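Local coordinates for hypothetical protein (Parabacteroides merdae, PDB 4OO3) that is of unknown function but probably acts as an NAD(P)-dependent oxidoreductase, pairing a dinucleotide-binding Rossmann domain with a sheet-based C-terminal domain, at residues V184-H190 / G314-V320; Y285-D289 / V301-W305. All coordinates share one frame; numbering follows the deposited sequence. Where two conformers were deposited one is given.

Contact 1: V184-H190 / G314-V320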
loop_
_atom_site.group_PDB
_atom_site.type_symbol
_atom_site.label_atom_id
_atom_site.label_comp_id
_atom_site.label_asym_id
_atom_site.label_seq_id
_atom_site.Cartn_x
_atom_site.Cartn_y
_atom_site.Cartn_z
ATOM N N VAL A 184 -3.748 -9.522 -13.840
ATOM C CA VAL A 184 -2.306 -9.697 -13.674
ATOM C C VAL A 184 -1.685 -8.357 -13.281
ATOM O O VAL A 184 -1.886 -7.379 -13.986
ATOM C CB VAL A 184 -1.655 -10.185 -14.986
ATOM C CG1 VAL A 184 -0.143 -10.291 -14.830
ATOM C CG2 VAL A 184 -2.238 -11.529 -15.419
ATOM N N LYS A 185 -0.946 -8.320 -12.163
ATOM C CA LYS A 185 -0.217 -7.112 -11.709
ATOM C C LYS A 185 1.211 -7.440 -11.275
ATOM O O LYS A 185 1.430 -8.252 -10.376
ATOM C CB LYS A 185 -0.939 -6.433 -10.549
ATOM C CG LYS A 185 -2.311 -5.931 -10.937
ATOM C CD LYS A 185 -3.017 -5.203 -9.807
ATOM C CE LYS A 185 -4.443 -4.869 -10.216
ATOM N NZ LYS A 185 -4.498 -3.860 -11.309
ATOM N N GLU A 186 2.177 -6.803 -11.924
ATOM C CA GLU A 186 3.582 -7.107 -11.701
ATOM C C GLU A 186 4.345 -5.809 -11.467
ATOM O O GLU A 186 4.279 -4.896 -12.287
ATOM C CB GLU A 186 4.150 -7.854 -12.906
ATOM C CG GLU A 186 3.526 -9.229 -13.123
ATOM C CD GLU A 186 3.928 -9.869 -14.442
ATOM O OE1 GLU A 186 3.857 -9.188 -15.495
ATOM O OE2 GLU A 186 4.298 -11.065 -14.426
ATOM N N SER A 187 5.049 -5.731 -10.341
ATOM C CA SER A 187 5.815 -4.542 -9.986
ATOM C C SER A 187 7.271 -4.899 -9.768
ATOM O O SER A 187 7.580 -5.964 -9.235
ATOM C CB SER A 187 5.261 -3.904 -8.713
ATOM O OG SER A 187 3.876 -3.681 -8.821
ATOM N N VAL A 188 8.155 -4.002 -10.194
ATOM C CA VAL A 188 9.576 -4.079 -9.877
ATOM C C VAL A 188 9.945 -2.799 -9.132
ATOM O O VAL A 188 9.880 -1.705 -9.703
ATOM C CB VAL A 188 10.436 -4.204 -11.144
ATOM C CG1 VAL A 188 11.906 -4.372 -10.782
ATOM C CG2 VAL A 188 9.953 -5.369 -12.000
ATOM N N HIS A 189 10.311 -2.949 -7.859
ATOM C CA HIS A 189 10.726 -1.837 -7.007
ATOM C C HIS A 189 12.211 -1.939 -6.713
ATOM O O HIS A 189 12.830 -2.953 -7.001
ATOM C CB HIS A 189 9.938 -1.857 -5.699
ATOM C CG HIS A 189 8.480 -1.579 -5.884
ATOM N ND1 HIS A 189 7.993 -0.314 -6.128
ATOM C CD2 HIS A 189 7.407 -2.404 -5.883
ATOM C CE1 HIS A 189 6.680 -0.370 -6.265
ATOM N NE2 HIS A 189 6.299 -1.626 -6.120
ATOM N N HIS A 190 12.776 -0.881 -6.136
ATOM C CA HIS A 190 14.215 -0.814 -5.891
ATOM C C HIS A 190 14.555 -0.352 -4.476
ATOM O O HIS A 190 13.938 0.567 -3.949
ATOM C CB HIS A 190 14.880 0.060 -6.951
ATOM C CG HIS A 190 14.751 -0.500 -8.331
ATOM N ND1 HIS A 190 13.661 -0.247 -9.136
ATOM C CD2 HIS A 190 15.543 -1.350 -9.026
ATOM C CE1 HIS A 190 13.803 -0.895 -10.279
ATOM N NE2 HIS A 190 14.934 -1.575 -10.236
ATOM N N GLY A 314 14.167 3.042 -13.594
ATOM C CA GLY A 314 13.211 3.299 -12.523
ATOM C C GLY A 314 12.320 2.120 -12.184
ATOM O O GLY A 314 12.477 1.027 -12.729
ATOM N N ASP A 315 11.378 2.359 -11.274
ATOM C CA ASP A 315 10.408 1.350 -10.879
ATOM C C ASP A 315 9.440 1.103 -12.023
ATOM O O ASP A 315 8.949 2.049 -12.634
ATOM C CB ASP A 315 9.640 1.807 -9.641
ATOM C CG ASP A 315 10.531 1.948 -8.423
ATOM O OD1 ASP A 315 11.714 1.549 -8.466
ATOM O OD2 ASP A 315 10.046 2.463 -7.406
ATOM N N THR A 316 9.175 -0.168 -12.315
ATOM C CA THR A 316 8.277 -0.535 -13.403
ATOM C C THR A 316 6.989 -1.176 -12.891
ATOM O O THR A 316 6.933 -1.695 -11.771
ATOM C CB THR A 316 8.964 -1.480 -14.413
ATOM O OG1 THR A 316 9.273 -2.732 -13.794
ATOM C CG2 THR A 316 10.248 -0.852 -14.937
ATOM N N HIS A 317 5.950 -1.122 -13.722
ATOM C CA HIS A 317 4.685 -1.794 -13.431
ATOM C C HIS A 317 3.926 -2.118 -14.710
ATOM O O HIS A 317 3.844 -1.291 -15.620
ATOM C CB HIS A 317 3.796 -0.946 -12.513
ATOM C CG HIS A 317 2.526 -1.632 -12.102
ATOM N ND1 HIS A 317 2.463 -2.504 -11.039
ATOM C CD2 HIS A 317 1.279 -1.588 -12.626
ATOM C CE1 HIS A 317 1.230 -2.963 -10.919
ATOM N NE2 HIS A 317 0.493 -2.424 -11.870
ATOM N N PHE A 318 3.402 -3.337 -14.771
ATOM C CA PHE A 318 2.559 -3.788 -15.882
ATOM C C PHE A 318 1.375 -4.527 -15.308
ATOM O O PHE A 318 1.535 -5.330 -14.388
ATOM C CB PHE A 318 3.315 -4.728 -16.828
ATOM C CG PHE A 318 2.418 -5.515 -17.765
ATOM C CD1 PHE A 318 1.908 -4.934 -18.915
ATOM C CD2 PHE A 318 2.092 -6.839 -17.495
ATOM C CE1 PHE A 318 1.095 -5.650 -19.775
ATOM C CE2 PHE A 318 1.279 -7.558 -18.348
ATOM C CZ PHE A 318 0.785 -6.962 -19.492
ATOM N N SER A 319 0.190 -4.258 -15.849
ATOM C CA SER A 319 -1.014 -4.956 -15.424
ATOM C C SER A 319 -2.022 -5.108 -16.549
ATOM O O SER A 319 -2.065 -4.300 -17.490
ATOM C CB SER A 319 -1.670 -4.238 -14.245
ATOM O OG SER A 319 -2.180 -2.976 -14.628
ATOM N N VAL A 320 -2.832 -6.154 -16.435
ATOM C CA VAL A 320 -3.928 -6.403 -17.359
ATOM C C VAL A 320 -5.148 -6.814 -16.556
ATOM O O VAL A 320 -5.031 -7.558 -15.582
ATOM C CB VAL A 320 -3.617 -7.556 -18.329
ATOM C CG1 VAL A 320 -4.606 -7.557 -19.485
ATOM C CG2 VAL A 320 -2.197 -7.456 -18.846
HETATM O O HOH W 1 -4.946 -5.323 -13.574
HETATM O O HOH W 2 11.197 1.263 -5.496
#
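The H190 ring meets D315 at its edge: ND1 donates to OD1 over 2.7 Å at 171°, with the acceptor in the ring plane and carboxylate and imidazole nearly coplanar, 14° apart. D315 OD2 lies at the edge of the H189 ring too, 3.7 Å from ND1, but there the planes are steeply inclined; the H189 and W305 rings also meet, their planes at a shallower angle. At the edge of the H317 ring, S187 OG pairs with ND1 at 2.9 Å; H317 CG is anti to the backbone N (chi1 -176°), which brings the ring edge to S187. On the opposite face of the sheet E186 OE1 sits near the plane of the F318 ring, 3.6 Å from CD2.

The strands that carry these groups run antiparallel. Hydrogen-bonded pairs V184-V320, E186-F318 and V188-T316 alternate with K185-S319 and S187-H317. K185, S187 and H317 touch helix 220-231, while S319 packs on I330. K185 NZ forms a salt bridge with E230.

Water 2 accepts from H190 N and donates to D315 OD2, so H190 engages both carboxylate oxygens, directly or through water, which fixes the rotation of both flat groups.

Contact 2: Y285-D289 / V301-W305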
loop_
_atom_site.group_PDB
_atom_site.type_symbol
_atom_site.label_atom_id
_atom_site.label_comp_id
_atom_site.label_asym_id
_atom_site.label_seq_id
_atom_site.Cartn_x
_atom_site.Cartn_y
_atom_site.Cartn_z
ATOM N N TYR A 285 14.530 -12.466 1.193
ATOM C CA TYR A 285 13.306 -12.941 0.531
ATOM C C TYR A 285 12.301 -11.806 0.346
ATOM O O TYR A 285 11.183 -11.852 0.864
ATOM C CB TYR A 285 12.670 -14.103 1.304
ATOM C CG TYR A 285 13.259 -15.463 0.999
ATOM C CD1 TYR A 285 14.344 -15.961 1.728
ATOM C CD2 TYR A 285 12.724 -16.262 -0.012
ATOM C CE1 TYR A 285 14.878 -17.209 1.455
ATOM C CE2 TYR A 285 13.252 -17.514 -0.292
ATOM C CZ TYR A 285 14.327 -17.980 0.444
ATOM O OH TYR A 285 14.855 -19.215 0.170
ATOM N N CYS A 286 12.717 -10.803 -0.423
ATOM C CA CYS A 286 11.913 -9.616 -0.710
ATOM C C CYS A 286 11.186 -9.718 -2.057
ATOM O O CYS A 286 10.689 -8.725 -2.563
ATOM C CB CYS A 286 12.805 -8.360 -0.693
ATOM S SG CYS A 286 14.274 -8.443 -1.750
ATOM N N ASN A 287 11.126 -10.912 -2.636
ATOM C CA ASN A 287 10.425 -11.121 -3.898
ATOM C C ASN A 287 9.386 -12.210 -3.721
ATOM O O ASN A 287 9.590 -13.144 -2.953
ATOM C CB ASN A 287 11.399 -11.539 -4.995
ATOM C CG ASN A 287 12.606 -10.637 -5.080
ATOM O OD1 ASN A 287 12.530 -9.532 -5.600
ATOM N ND2 ASN A 287 13.731 -11.111 -4.579
ATOM N N GLY A 288 8.263 -12.084 -4.414
ATOM C CA GLY A 288 7.271 -13.146 -4.412
ATOM C C GLY A 288 6.149 -12.897 -5.398
ATOM O O GLY A 288 6.002 -11.789 -5.907
ATOM N N ASP A 289 5.371 -13.937 -5.681
ATOM C CA ASP A 289 4.160 -13.783 -6.465
ATOM C C ASP A 289 3.056 -14.706 -5.974
ATOM O O ASP A 289 3.308 -15.654 -5.238
ATOM C CB ASP A 289 4.421 -13.957 -7.970
ATOM C CG ASP A 289 4.986 -15.318 -8.336
ATOM O OD1 ASP A 289 4.861 -16.281 -7.555
ATOM O OD2 ASP A 289 5.546 -15.424 -9.444
ATOM N N VAL A 301 -0.564 -11.712 -8.834
ATOM C CA VAL A 301 0.198 -10.541 -8.418
ATOM C C VAL A 301 1.645 -10.913 -8.163
ATOM O O VAL A 301 1.940 -12.019 -7.710
ATOM C CB VAL A 301 -0.395 -9.852 -7.175
ATOM C CG1 VAL A 301 -1.843 -9.464 -7.429
ATOM C CG2 VAL A 301 -0.278 -10.735 -5.945
ATOM N N SER A 302 2.542 -9.971 -8.443
ATOM C CA SER A 302 3.966 -10.227 -8.364
ATOM C C SER A 302 4.750 -8.967 -7.974
ATOM O O SER A 302 4.428 -7.855 -8.409
ATOM C CB SER A 302 4.448 -10.757 -9.715
ATOM O OG SER A 302 5.852 -10.874 -9.742
ATOM N N VAL A 303 5.784 -9.159 -7.154
ATOM C CA VAL A 303 6.627 -8.064 -6.689
ATOM C C VAL A 303 8.089 -8.495 -6.706
ATOM O O VAL A 303 8.439 -9.528 -6.148
ATOM C CB VAL A 303 6.264 -7.613 -5.258
ATOM C CG1 VAL A 303 7.205 -6.506 -4.803
ATOM C CG2 VAL A 303 4.816 -7.131 -5.189
ATOM N N ILE A 304 8.925 -7.693 -7.361
ATOM C CA ILE A 304 10.364 -7.869 -7.340
ATOM C C ILE A 304 11.017 -6.617 -6.743
ATOM O O ILE A 304 10.649 -5.492 -7.081
ATOM C CB ILE A 304 10.918 -8.139 -8.755
ATOM C CG1 ILE A 304 10.417 -9.503 -9.252
ATOM C CG2 ILE A 304 12.444 -8.072 -8.758
ATOM C CD1 ILE A 304 10.819 -9.864 -10.666
ATOM N N TRP A 305 11.977 -6.833 -5.849
ATOM C CA TRP A 305 12.803 -5.776 -5.302
ATOM C C TRP A 305 14.243 -5.987 -5.748
ATOM O O TRP A 305 14.931 -6.896 -5.277
ATOM C CB TRP A 305 12.722 -5.766 -3.771
ATOM C CG TRP A 305 11.495 -5.070 -3.235
ATOM C CD1 TRP A 305 10.281 -5.628 -2.976
ATOM C CD2 TRP A 305 11.379 -3.686 -2.904
ATOM N NE1 TRP A 305 9.409 -4.677 -2.502
ATOM C CE2 TRP A 305 10.060 -3.473 -2.453
ATOM C CE3 TRP A 305 12.258 -2.597 -2.957
ATOM C CZ2 TRP A 305 9.604 -2.222 -2.043
ATOM C CZ3 TRP A 305 11.803 -1.355 -2.555
ATOM C CH2 TRP A 305 10.488 -1.175 -2.102
#
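This is the antiparallel pairing of a beta hairpin, strands 282-294 and 297-306, within the mixed sheet of the putative oxidoreductase C-terminal domain. The short segments run antiparallel with their axes 4.8 Å apart, and regular pairing covers only part of their length. G288 and V303 form a hydrogen-bonded pair, G288 N giving to V303 O at 3.1 Å and V303 N to G288 O at 2.9 Å. Next to it, D289 and S302 form a non-hydrogen-bonded pair whose CB atoms approach to 3.6 Å on the same face.

Beyond G288 toward C286 the ladder changes character, and a side chain takes over the role of a backbone carbonyl. N287 OD1 accepts from W305 N over 2.8 Å at 160°, the donor tilted 21° from the amide carbonyl plane. The torsion of N287 sets CG anti to its own carbonyl carbon (chi1 -50°), which swings the amide across to the other strand. Its ND2 bonds to T253 OG1 and W251 O on strand 243-255, so the amide is held from both ends and its rotation is fixed. T253 OG1 also bonds W305 O, so T253 bridges N287 and W305, which are already joined by the OD1 bond.

V301 and V303 touch helix 220-231, V303 also reaching V219, while I304 and D289 touch W251 on strand 243-255. The buried C286 packs its sulfur against the base of the tryptophan side chain, SG lying 3.7 Å from W305 CB. On the backbone side of the same residue, C286 O lies near the plane of the indole at its edge, 3.2 Å from W305 CD1.

Overall arrangement
Following the chain from the N terminus, strand 183-190 comes first, and its partner in contact 1 arrives 124 residues later, closing a long loop that contains helix 220-231 and strand 243-255. Contact 2 falls within that loop and closes a far shorter one, with 11 residues between its segments. Strand 297-306 of the hairpin then leads to strand 316-322. In the sheet the order is 282-294, 297-306, 183-190, 316-322, so strand 183-190 is inserted between two strands consecutive in the chain, parallel to 297-306. The contact centres lie about 10 Å apart, joined by probable hydrogen bonds H189 N to I304 O and S302 N to K185 O.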